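PDB 4HWV: pectate lyase/Amb allergen from Acidovorax citrulli, which probably cleaves pectate, the polygalacturonate of plant cell walls, by calcium-dependent beta-elimination, as related pectate lyases do. Local coordinates for residues D204-P210 and V274-D278; S245-D251 and H298-K302; A399-A405 and V442-L448. All coordinates share one frame; numbering follows the deposited sequence.

Interaction 1: D204-P210 and V274-D278; sequences DAFDDFP and VQHHD. With CA (calcium ion), chain C.
Phe206 and His276 stack in offset fashion where two loops of the right-handed parallel beta-helix meet beside the calcium site, their planes only 9° apart and their ring centroids 4.3 Å from each other. The overlap is partial: Phe206 CZ sits over one face of the imidazole, 3.3 Å from His276 CG, while His276 CB lies over the phenyl face and adds a CH-pi contact. The polar bond leaves from the ring edge: His276 ND1 donates to Asp207 O at 2.8 Å, almost within the ring plane, and Asp207 N returns a bond of the same length to His276 O. The ND1 bond and the stack on Phe206 together fix the rotation of the imidazole, while Asp207 N to His276 O ties the two backbones.

His277 serves the other end of the contact. Its CG stands anti to its own carbonyl carbon (chi1 -62°), which swings the ring toward Asp204 and presents its face to the edge of Phe206 in an offset edge-to-face pair. His277 NE2 donates to Asp204 OD1 over 2.7 Å. Further along, Pro210 CG rests on Val274 CG1 at 3.7 Å, a small apolar contact.

The second shell holds these groups in place. Arg249 forms a salt bridge with Asp204 and a cation-pi contact with Phe206, while His277 ND1 is hydrogen-bonded to Asp251 OD1, so that this ring is gripped at both nitrogens. An Asx turn, Phe209 N to Asp207 OD1, shapes the first loop. Directly after His277 the second loop reaches the metal, which Asp227 and Asp282 also bind: Asp278 OD2 meets the calcium ion at 2.4 Å.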
loop_
_atom_site.group_PDB
_atom_site.type_symbol
_atom_site.label_atom_id
_atom_site.label_comp_id
_atom_site.label_asym_id
_atom_site.label_seq_id
_atom_site.Cartn_x
_atom_site.Cartn_y
_atom_site.Cartn_z
ATOM N N ASP A 204 1.186 2.567 -9.220
ATOM C CA ASP A 204 -0.265 2.501 -9.034
ATOM C C ASP A 204 -1.043 3.310 -10.066
ATOM O O ASP A 204 -1.680 4.324 -9.740
ATOM C CB ASP A 204 -0.615 2.929 -7.599
ATOM C CG ASP A 204 -2.063 2.661 -7.233
ATOM O OD1 ASP A 204 -2.737 1.860 -7.909
ATOM O OD2 ASP A 204 -2.526 3.270 -6.259
ATOM N N ALA A 205 -0.987 2.856 -11.319
ATOM C CA ALA A 205 -1.818 3.431 -12.375
ATOM C C ALA A 205 -3.220 2.864 -12.194
ATOM O O ALA A 205 -3.539 1.787 -12.696
ATOM C CB ALA A 205 -1.249 3.089 -13.748
ATOM N N PHE A 206 -4.031 3.587 -11.434
ATOM C CA PHE A 206 -5.292 3.074 -10.889
ATOM C C PHE A 206 -6.469 3.645 -11.669
ATOM O O PHE A 206 -6.589 4.861 -11.868
ATOM C CB PHE A 206 -5.381 3.520 -9.427
ATOM C CG PHE A 206 -6.475 2.854 -8.628
ATOM C CD1 PHE A 206 -6.197 1.734 -7.844
ATOM C CD2 PHE A 206 -7.776 3.371 -8.638
ATOM C CE1 PHE A 206 -7.191 1.133 -7.075
ATOM C CE2 PHE A 206 -8.786 2.779 -7.868
ATOM C CZ PHE A 206 -8.493 1.652 -7.085
ATOM N N ASP A 207 -7.343 2.758 -12.116
ATOM C CA ASP A 207 -8.537 3.139 -12.866
ATOM C C ASP A 207 -9.706 3.102 -11.895
ATOM O O ASP A 207 -10.065 2.042 -11.376
ATOM C CB ASP A 207 -8.723 2.117 -13.998
ATOM C CG ASP A 207 -9.826 2.468 -14.963
ATOM O OD1 ASP A 207 -10.770 3.210 -14.603
ATOM O OD2 ASP A 207 -9.748 1.977 -16.116
ATOM N N ASP A 208 -10.290 4.268 -11.637
ATOM C CA ASP A 208 -11.430 4.356 -10.738
ATOM C C ASP A 208 -12.742 3.895 -11.342
ATOM O O ASP A 208 -13.734 3.819 -10.624
ATOM C CB ASP A 208 -11.569 5.781 -10.232
ATOM C CG ASP A 208 -10.603 6.062 -9.120
ATOM O OD1 ASP A 208 -10.758 5.456 -8.033
ATOM O OD2 ASP A 208 -9.692 6.867 -9.321
ATOM N N PHE A 209 -12.728 3.583 -12.642
ATOM C CA PHE A 209 -13.953 3.221 -13.363
ATOM C C PHE A 209 -13.754 1.975 -14.222
ATOM O O PHE A 209 -13.963 2.007 -15.437
ATOM C CB PHE A 209 -14.445 4.429 -14.172
ATOM C CG PHE A 209 -14.783 5.594 -13.290
ATOM C CD1 PHE A 209 -15.987 5.599 -12.580
ATOM C CD2 PHE A 209 -13.884 6.640 -13.105
ATOM C CE1 PHE A 209 -16.282 6.624 -11.704
ATOM C CE2 PHE A 209 -14.184 7.672 -12.224
ATOM C CZ PHE A 209 -15.385 7.660 -11.521
ATOM N N PRO A 210 -13.360 0.854 -13.590
ATOM C CA PRO A 210 -13.220 -0.384 -14.366
ATOM C C PRO A 210 -14.551 -0.788 -14.984
ATOM O O PRO A 210 -15.620 -0.503 -14.425
ATOM C CB PRO A 210 -12.781 -1.407 -13.311
ATOM C CG PRO A 210 -13.337 -0.864 -12.043
ATOM C CD PRO A 210 -13.209 0.620 -12.143
ATOM N N VAL A 274 -12.472 -6.957 -8.766
ATOM C CA VAL A 274 -12.590 -5.690 -9.450
ATOM C C VAL A 274 -11.177 -5.169 -9.686
ATOM O O VAL A 274 -10.559 -4.545 -8.826
ATOM C CB VAL A 274 -13.429 -4.691 -8.646
ATOM C CG1 VAL A 274 -13.583 -3.390 -9.409
ATOM C CG2 VAL A 274 -14.831 -5.255 -8.329
ATOM N N GLN A 275 -10.687 -5.443 -10.886
ATOM C CA GLN A 275 -9.319 -5.132 -11.286
ATOM C C GLN A 275 -9.203 -3.666 -11.681
ATOM O O GLN A 275 -9.788 -3.246 -12.678
ATOM C CB GLN A 275 -8.937 -6.041 -12.460
ATOM C CG GLN A 275 -7.545 -5.815 -13.034
ATOM C CD GLN A 275 -6.464 -5.890 -11.971
ATOM O OE1 GLN A 275 -6.070 -4.871 -11.386
ATOM N NE2 GLN A 275 -5.977 -7.105 -11.703
ATOM N N HIS A 276 -8.467 -2.906 -10.872
ATOM C CA HIS A 276 -8.265 -1.487 -11.101
ATOM C C HIS A 276 -6.961 -1.165 -11.840
ATOM O O HIS A 276 -6.683 0.008 -12.125
ATOM C CB HIS A 276 -8.262 -0.749 -9.759
ATOM C CG HIS A 276 -9.596 -0.732 -9.073
ATOM N ND1 HIS A 276 -10.575 0.201 -9.352
ATOM C CD2 HIS A 276 -10.096 -1.515 -8.086
ATOM C CE1 HIS A 276 -11.629 -0.027 -8.585
ATOM N NE2 HIS A 276 -11.364 -1.065 -7.811
ATOM N N HIS A 277 -6.161 -2.187 -12.138
ATOM C CA HIS A 277 -4.893 -1.983 -12.824
ATOM C C HIS A 277 -4.904 -2.638 -14.191
ATOM O O HIS A 277 -5.771 -3.476 -14.482
ATOM C CB HIS A 277 -3.744 -2.555 -12.008
ATOM C CG HIS A 277 -3.594 -1.899 -10.679
ATOM N ND1 HIS A 277 -3.848 -2.555 -9.491
ATOM C CD2 HIS A 277 -3.250 -0.632 -10.348
ATOM C CE1 HIS A 277 -3.632 -1.721 -8.485
ATOM N NE2 HIS A 277 -3.280 -0.548 -8.978
ATOM N N ASP A 278 -3.942 -2.269 -15.018
ATOM C CA ASP A 278 -3.775 -2.924 -16.301
ATOM C C ASP A 278 -2.318 -3.385 -16.342
ATOM O O ASP A 278 -1.919 -4.201 -15.513
ATOM C CB ASP A 278 -4.177 -2.037 -17.492
ATOM C CG ASP A 278 -4.390 -2.850 -18.759
ATOM O OD1 ASP A 278 -4.915 -3.973 -18.648
ATOM O OD2 ASP A 278 -4.040 -2.368 -19.854
HETATM CA CA CA C . -2.163 -1.648 -21.213
HETATM O O HOH W 1 -3.783 -2.886 -22.916
HETATM O O HOH W 2 -1.762 -1.253 -23.833
HETATM O O HOH W 3 -3.911 0.302 -21.594
#

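Interaction 2: S245-D251 and H298-K302; sequences SDGDRHD and HDHDK
Asp246 CG stands anti to its own carbonyl carbon (chi1 -73°) and His300 CG opposite its backbone N (chi1 -180°), and these two rotations bring the two side chains together, crossing at about a right angle. The resulting bond is short and nearly straight: His300 ND1 donates to Asp246 OD1 over 2.6 Å at 173°. The oxygen lies near the ring plane, yet the nitrogen approaches it on the syn side, tilted out of the carboxylate plane. The other nitrogen, NE2, makes a more bent bond to Lys302 O, from above the carbonyl plane.

A backbone bond from Asp246 N to Asp299 O, 3.1 Å long, runs beside this pair. Here successive coils of the parallel beta-helix lie one upon another: strand 243-245 pairs with strand 296-300, and the chain after His298 runs toward the calcium site, the side chain of His300 lying about 8 Å from the ion. Ser245 CB is placed over one face of the His298 ring, 3.6 Å from its centroid, in a CH-pi contact. The ring's edge is turned to Asp299, whose OD2 receives a hydrogen bond from His298 ND1 on its anti lone pair. His250 CE1 approaches Asp299 OD1 to 3.6 Å, although the polar partner of His250 ND1 is Asp362.

Asp251 OD2 and Asp301 OD2 lie 4.2 Å apart, and water 5 bridges them, donating to both, which may ease the repulsion. Asp301 OD1 is hydrogen-bonded to Gln336, as Asp251 OD1 is to His277. Water 4 donates to Asp246 OD2 and Asp251 OD2 and accepts from Asp301 N at 2.9 Å, resting above a face of the His300 ring.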
loop_
_atom_site.group_PDB
_atom_site.type_symbol
_atom_site.label_atom_id
_atom_site.label_comp_id
_atom_site.label_asym_id
_atom_site.label_seq_id
_atom_site.Cartn_x
_atom_site.Cartn_y
_atom_site.Cartn_z
ATOM N N SER A 245 5.396 -0.546 -9.516
ATOM C CA SER A 245 4.560 -1.404 -8.668
ATOM C C SER A 245 3.135 -0.878 -8.615
ATOM O O SER A 245 2.855 0.214 -9.114
ATOM C CB SER A 245 5.091 -1.443 -7.234
ATOM O OG SER A 245 4.829 -0.225 -6.587
ATOM N N ASP A 246 2.251 -1.629 -7.960
ATOM C CA ASP A 246 0.898 -1.146 -7.690
ATOM C C ASP A 246 0.826 -0.267 -6.438
ATOM O O ASP A 246 -0.264 -0.023 -5.910
ATOM C CB ASP A 246 -0.087 -2.310 -7.571
ATOM C CG ASP A 246 -0.393 -2.945 -8.918
ATOM O OD1 ASP A 246 -0.016 -2.348 -9.963
ATOM O OD2 ASP A 246 -1.029 -4.031 -8.924
ATOM N N GLY A 247 1.977 0.231 -5.971
ATOM C CA GLY A 247 1.985 1.060 -4.785
ATOM C C GLY A 247 1.316 0.360 -3.619
ATOM O O GLY A 247 1.498 -0.843 -3.425
ATOM N N ASP A 248 0.508 1.103 -2.859
ATOM C CA ASP A 248 -0.134 0.529 -1.680
ATOM C C ASP A 248 -1.611 0.207 -1.914
ATOM O O ASP A 248 -2.360 0.078 -0.954
ATOM C CB ASP A 248 0.053 1.438 -0.450
ATOM C CG ASP A 248 -0.777 2.694 -0.534
ATOM O OD1 ASP A 248 -1.195 3.061 -1.662
ATOM O OD2 ASP A 248 -1.023 3.325 0.525
ATOM N N ARG A 249 -2.029 0.089 -3.175
ATOM C CA ARG A 249 -3.357 -0.422 -3.489
ATOM C C ARG A 249 -3.224 -1.727 -4.258
ATOM O O ARG A 249 -3.389 -1.780 -5.487
ATOM C CB ARG A 249 -4.182 0.603 -4.268
ATOM C CG ARG A 249 -4.704 1.723 -3.367
ATOM C CD ARG A 249 -5.686 2.661 -4.078
ATOM N NE ARG A 249 -4.994 3.444 -5.090
ATOM C CZ ARG A 249 -5.550 4.458 -5.749
ATOM N NH1 ARG A 249 -6.829 4.798 -5.540
ATOM N NH2 ARG A 249 -4.806 5.150 -6.595
ATOM N N HIS A 250 -2.910 -2.795 -3.537
ATOM C CA HIS A 250 -2.796 -4.105 -4.155
ATOM C C HIS A 250 -4.167 -4.643 -4.525
ATOM O O HIS A 250 -5.170 -4.359 -3.850
ATOM C CB HIS A 250 -2.114 -5.084 -3.200
ATOM C CG HIS A 250 -0.663 -4.805 -2.990
ATOM N ND1 HIS A 250 0.160 -5.647 -2.277
ATOM C CD2 HIS A 250 0.123 -3.794 -3.431
ATOM C CE1 HIS A 250 1.389 -5.161 -2.274
ATOM N NE2 HIS A 250 1.396 -4.039 -2.974
ATOM N N ASP A 251 -4.194 -5.462 -5.573
ATOM C CA ASP A 251 -5.444 -6.024 -6.082
ATOM C C ASP A 251 -6.237 -6.796 -5.039
ATOM O O ASP A 251 -7.464 -6.853 -5.096
ATOM C CB ASP A 251 -5.165 -6.942 -7.261
ATOM C CG ASP A 251 -4.590 -6.207 -8.448
ATOM O OD1 ASP A 251 -4.612 -4.957 -8.458
ATOM O OD2 ASP A 251 -4.110 -6.896 -9.369
ATOM N N HIS A 298 7.544 -4.842 -9.213
ATOM C CA HIS A 298 7.031 -5.656 -8.111
ATOM C C HIS A 298 5.573 -5.417 -7.822
ATOM O O HIS A 298 5.065 -4.318 -8.032
ATOM C CB HIS A 298 7.893 -5.515 -6.833
ATOM C CG HIS A 298 7.854 -4.158 -6.176
ATOM N ND1 HIS A 298 6.953 -3.838 -5.178
ATOM C CD2 HIS A 298 8.649 -3.065 -6.326
ATOM C CE1 HIS A 298 7.186 -2.607 -4.754
ATOM N NE2 HIS A 298 8.205 -2.113 -5.441
ATOM N N ASP A 299 4.895 -6.461 -7.353
ATOM C CA ASP A 299 3.548 -6.330 -6.789
ATOM C C ASP A 299 2.536 -5.829 -7.820
ATOM O O ASP A 299 2.042 -4.698 -7.776
ATOM C CB ASP A 299 3.572 -5.468 -5.527
ATOM C CG ASP A 299 4.335 -6.144 -4.409
ATOM O OD1 ASP A 299 3.852 -7.178 -3.911
ATOM O OD2 ASP A 299 5.434 -5.699 -4.076
ATOM N N HIS A 300 2.199 -6.730 -8.733
ATOM C CA HIS A 300 1.304 -6.398 -9.822
ATOM C C HIS A 300 0.866 -7.691 -10.486
ATOM O O HIS A 300 1.598 -8.699 -10.434
ATOM C CB HIS A 300 2.038 -5.494 -10.818
ATOM C CG HIS A 300 1.207 -5.082 -11.985
ATOM N ND1 HIS A 300 0.415 -3.949 -11.971
ATOM C CD2 HIS A 300 1.057 -5.641 -13.208
ATOM C CE1 HIS A 300 -0.202 -3.842 -13.133
ATOM N NE2 HIS A 300 0.179 -4.846 -13.905
ATOM N N ASP A 301 -0.318 -7.679 -11.102
ATOM C CA ASP A 301 -0.856 -8.877 -11.728
ATOM C C ASP A 301 -0.285 -9.076 -13.147
ATOM O O ASP A 301 0.647 -9.879 -13.340
ATOM C CB ASP A 301 -2.396 -8.824 -11.713
ATOM C CG ASP A 301 -3.028 -10.095 -12.187
ATOM O OD1 ASP A 301 -2.350 -10.934 -12.810
ATOM O OD2 ASP A 301 -4.238 -10.260 -11.929
ATOM N N LYS A 302 -0.816 -8.344 -14.130
ATOM C CA LYS A 302 -0.471 -8.563 -15.536
ATOM C C LYS A 302 0.627 -7.593 -15.948
ATOM O O LYS A 302 0.363 -6.428 -16.263
ATOM C CB LYS A 302 -1.710 -8.381 -16.407
ATOM C CG LYS A 302 -2.796 -9.377 -16.028
ATOM C CD LYS A 302 -4.122 -9.099 -16.704
ATOM C CE LYS A 302 -5.202 -10.039 -16.182
ATOM N NZ LYS A 302 -6.556 -9.742 -16.739
HETATM O O HOH W 4 -2.265 -5.545 -10.901
HETATM O O HOH W 5 -4.477 -9.635 -9.223
#

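Interaction 3: A399-A405 and V442-L448; sequences ANARISA and VRWSSAL
Ala401 and Ser445 supply the direct hydrogen bond of this contact: Ala401 N donates to Ser445 OG at 2.9 Å with an angle of 146°. The serine hydroxyl projects from the last turn of helix 438-445, its OG anti to the backbone N (chi1 -175°), and meets the outermost strand of a short parallel sheet.

Water extends the polar seam. Water 6 donates to both Ala401 O and Ser445 O, joining the strand to the end of the helix, while water 7 lies 2.6 Å from Ser445 OG and accepts from Arg402 NH1. That same guanidinium nitrogen folds back to donate to Ala401 O, approaching from above the carbonyl plane.

Apolar contacts are spread along the two segments. Val442 CG2 meets Ala399 CB at 3.7 Å, and Ala401 CB touches Ser446 CB at the same separation. Further on, Ile403 and Leu448 lie alongside each other, pointing opposite ways, with Ile403 CG2 at 3.9 Å from Leu448 CB; the leucine's CD1 continues to Ala405 CB. Leu448 N is tied back to Ser446 OG in an ST turn just after the helix.

Phe424 and Leu371 also pack on Val442. Away from the calcium site, helix 438-445 and the turn after it pack on edge strand 399-401 and the chain that follows, at the flank of a parallel beta-helix.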
loop_
_atom_site.group_PDB
_atom_site.type_symbol
_atom_site.label_atom_id
_atom_site.label_comp_id
_atom_site.label_asym_id
_atom_site.label_seq_id
_atom_site.Cartn_x
_atom_site.Cartn_y
_atom_site.Cartn_z
ATOM N N ALA A 399 7.176 -21.228 -18.198
ATOM C CA ALA A 399 6.940 -20.877 -19.592
ATOM C C ALA A 399 5.773 -21.675 -20.129
ATOM O O ALA A 399 5.633 -22.858 -19.822
ATOM C CB ALA A 399 8.177 -21.130 -20.435
ATOM N N ASN A 400 4.962 -21.030 -20.956
ATOM C CA ASN A 400 3.843 -21.694 -21.634
ATOM C C ASN A 400 3.633 -21.077 -23.011
ATOM O O ASN A 400 4.364 -20.169 -23.400
ATOM C CB ASN A 400 2.563 -21.691 -20.775
ATOM C CG ASN A 400 2.034 -20.300 -20.498
ATOM O OD1 ASN A 400 2.661 -19.315 -20.818
ATOM N ND2 ASN A 400 0.897 -20.226 -19.836
ATOM N N ALA A 401 2.639 -21.561 -23.743
ATOM C CA ALA A 401 2.389 -21.105 -25.108
ATOM C C ALA A 401 0.903 -20.901 -25.343
ATOM O O ALA A 401 0.081 -21.618 -24.780
ATOM C CB ALA A 401 2.937 -22.104 -26.108
ATOM N N ARG A 402 0.581 -19.912 -26.175
ATOM C CA ARG A 402 -0.788 -19.600 -26.570
ATOM C C ARG A 402 -0.781 -19.318 -28.069
ATOM O O ARG A 402 -0.560 -18.168 -28.495
ATOM C CB ARG A 402 -1.305 -18.380 -25.801
ATOM C CG ARG A 402 -1.390 -18.589 -24.310
ATOM C CD ARG A 402 -2.453 -19.593 -23.974
ATOM N NE ARG A 402 -2.644 -19.739 -22.531
ATOM C CZ ARG A 402 -2.112 -20.716 -21.789
ATOM N NH1 ARG A 402 -1.304 -21.632 -22.324
ATOM N NH2 ARG A 402 -2.379 -20.772 -20.489
ATOM N N ILE A 403 -0.997 -20.355 -28.875
ATOM C CA ILE A 403 -0.829 -20.260 -30.324
ATOM C C ILE A 403 -2.016 -20.901 -31.030
ATOM O O ILE A 403 -2.526 -21.949 -30.578
ATOM C CB ILE A 403 0.448 -21.003 -30.830
ATOM C CG1 ILE A 403 1.718 -20.538 -30.116
ATOM C CG2 ILE A 403 0.619 -20.879 -32.374
ATOM C CD1 ILE A 403 2.853 -21.531 -30.248
ATOM N N SER A 404 -2.428 -20.280 -32.140
ATOM C CA SER A 404 -3.486 -20.772 -33.032
ATOM C C SER A 404 -2.962 -20.876 -34.464
ATOM O O SER A 404 -2.474 -19.888 -35.009
ATOM C CB SER A 404 -4.656 -19.772 -33.032
ATOM O OG SER A 404 -5.526 -19.979 -34.149
ATOM N N ALA A 405 -3.100 -22.045 -35.092
ATOM C CA ALA A 405 -2.645 -22.227 -36.470
ATOM C C ALA A 405 -3.420 -21.423 -37.491
ATOM O O ALA A 405 -2.868 -21.045 -38.530
ATOM C CB ALA A 405 -2.692 -23.698 -36.854
ATOM N N VAL A 442 7.484 -25.531 -23.135
ATOM C CA VAL A 442 6.761 -24.839 -24.187
ATOM C C VAL A 442 6.230 -25.817 -25.235
ATOM O O VAL A 442 5.089 -25.687 -25.691
ATOM C CB VAL A 442 7.620 -23.712 -24.802
ATOM C CG1 VAL A 442 7.005 -23.168 -26.100
ATOM C CG2 VAL A 442 7.808 -22.606 -23.762
ATOM N N ARG A 443 7.043 -26.812 -25.586
ATOM C CA ARG A 443 6.632 -27.803 -26.575
ATOM C C ARG A 443 5.424 -28.608 -26.092
ATOM O O ARG A 443 4.544 -28.924 -26.879
ATOM C CB ARG A 443 7.791 -28.742 -26.939
ATOM C CG ARG A 443 8.947 -28.076 -27.665
ATOM C CD ARG A 443 9.838 -29.113 -28.340
ATOM N NE ARG A 443 10.137 -30.237 -27.454
ATOM C CZ ARG A 443 11.210 -30.320 -26.672
ATOM N NH1 ARG A 443 12.109 -29.344 -26.659
ATOM N NH2 ARG A 443 11.386 -31.387 -25.900
ATOM N N TRP A 444 5.379 -28.937 -24.800
ATOM C CA TRP A 444 4.218 -29.650 -24.280
ATOM C C TRP A 444 3.009 -28.724 -24.214
ATOM O O TRP A 444 1.866 -29.172 -24.335
ATOM C CB TRP A 444 4.507 -30.215 -22.897
ATOM C CG TRP A 444 5.215 -31.519 -22.924
ATOM C CD1 TRP A 444 6.454 -31.788 -22.421
ATOM C CD2 TRP A 444 4.734 -32.748 -23.489
ATOM N NE1 TRP A 444 6.769 -33.116 -22.618
ATOM C CE2 TRP A 444 5.732 -33.726 -23.275
ATOM C CE3 TRP A 444 3.550 -33.124 -24.139
ATOM C CZ2 TRP A 444 5.587 -35.050 -23.702
ATOM C CZ3 TRP A 444 3.412 -34.441 -24.563
ATOM C CH2 TRP A 444 4.422 -35.384 -24.336
ATOM N N SER A 445 3.238 -27.437 -23.976
ATOM C CA SER A 445 2.142 -26.477 -23.937
ATOM C C SER A 445 1.456 -26.331 -25.302
ATOM O O SER A 445 0.229 -26.298 -25.388
ATOM C CB SER A 445 2.666 -25.124 -23.428
ATOM O OG SER A 445 1.614 -24.195 -23.268
ATOM N N SER A 446 2.250 -26.271 -26.371
ATOM C CA SER A 446 1.711 -26.214 -27.733
ATOM C C SER A 446 2.642 -26.896 -28.706
ATOM O O SER A 446 3.812 -26.540 -28.811
ATOM C CB SER A 446 1.531 -24.768 -28.206
ATOM O OG SER A 446 1.095 -24.760 -29.565
ATOM N N ALA A 447 2.096 -27.848 -29.452
ATOM C CA ALA A 447 2.827 -28.501 -30.528
ATOM C C ALA A 447 2.981 -27.610 -31.764
ATOM O O ALA A 447 3.541 -28.044 -32.771
ATOM C CB ALA A 447 2.119 -29.799 -30.912
ATOM N N LEU A 448 2.483 -26.375 -31.708
ATOM C CA LEU A 448 2.563 -25.485 -32.859
ATOM C C LEU A 448 3.787 -24.585 -32.803
ATOM O O LEU A 448 4.064 -23.867 -33.757
ATOM C CB LEU A 448 1.291 -24.642 -32.988
ATOM C CG LEU A 448 0.022 -25.483 -33.137
ATOM C CD1 LEU A 448 -1.145 -24.531 -33.207
ATOM C CD2 LEU A 448 0.053 -26.416 -34.348
HETATM O O HOH W 6 -1.201 -24.090 -24.732
HETATM O O HOH W 7 -0.334 -24.443 -21.506
#

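Interactions 1 and 2 form one continuous network, their centres 10 Å apart. Their segments alternate along the chain, as expected when successive coils of a beta-helix stack and their loops interleave. A hydrogen bond and a salt bridge join loop 245-251 directly to the two segments of interaction 1, so this loop is shared structurally between both contacts, and the loop 274-278, which carries a calcium ligand, is part of this network. Interaction 3 follows in series, its centre about 30 Å from that of interaction 1 and 28 Å from that of interaction 2. Residues 302-306 and 399-401 are the outermost strands of one four-stranded parallel sheet, which leads from interaction 2 to the helix packing of interaction 3.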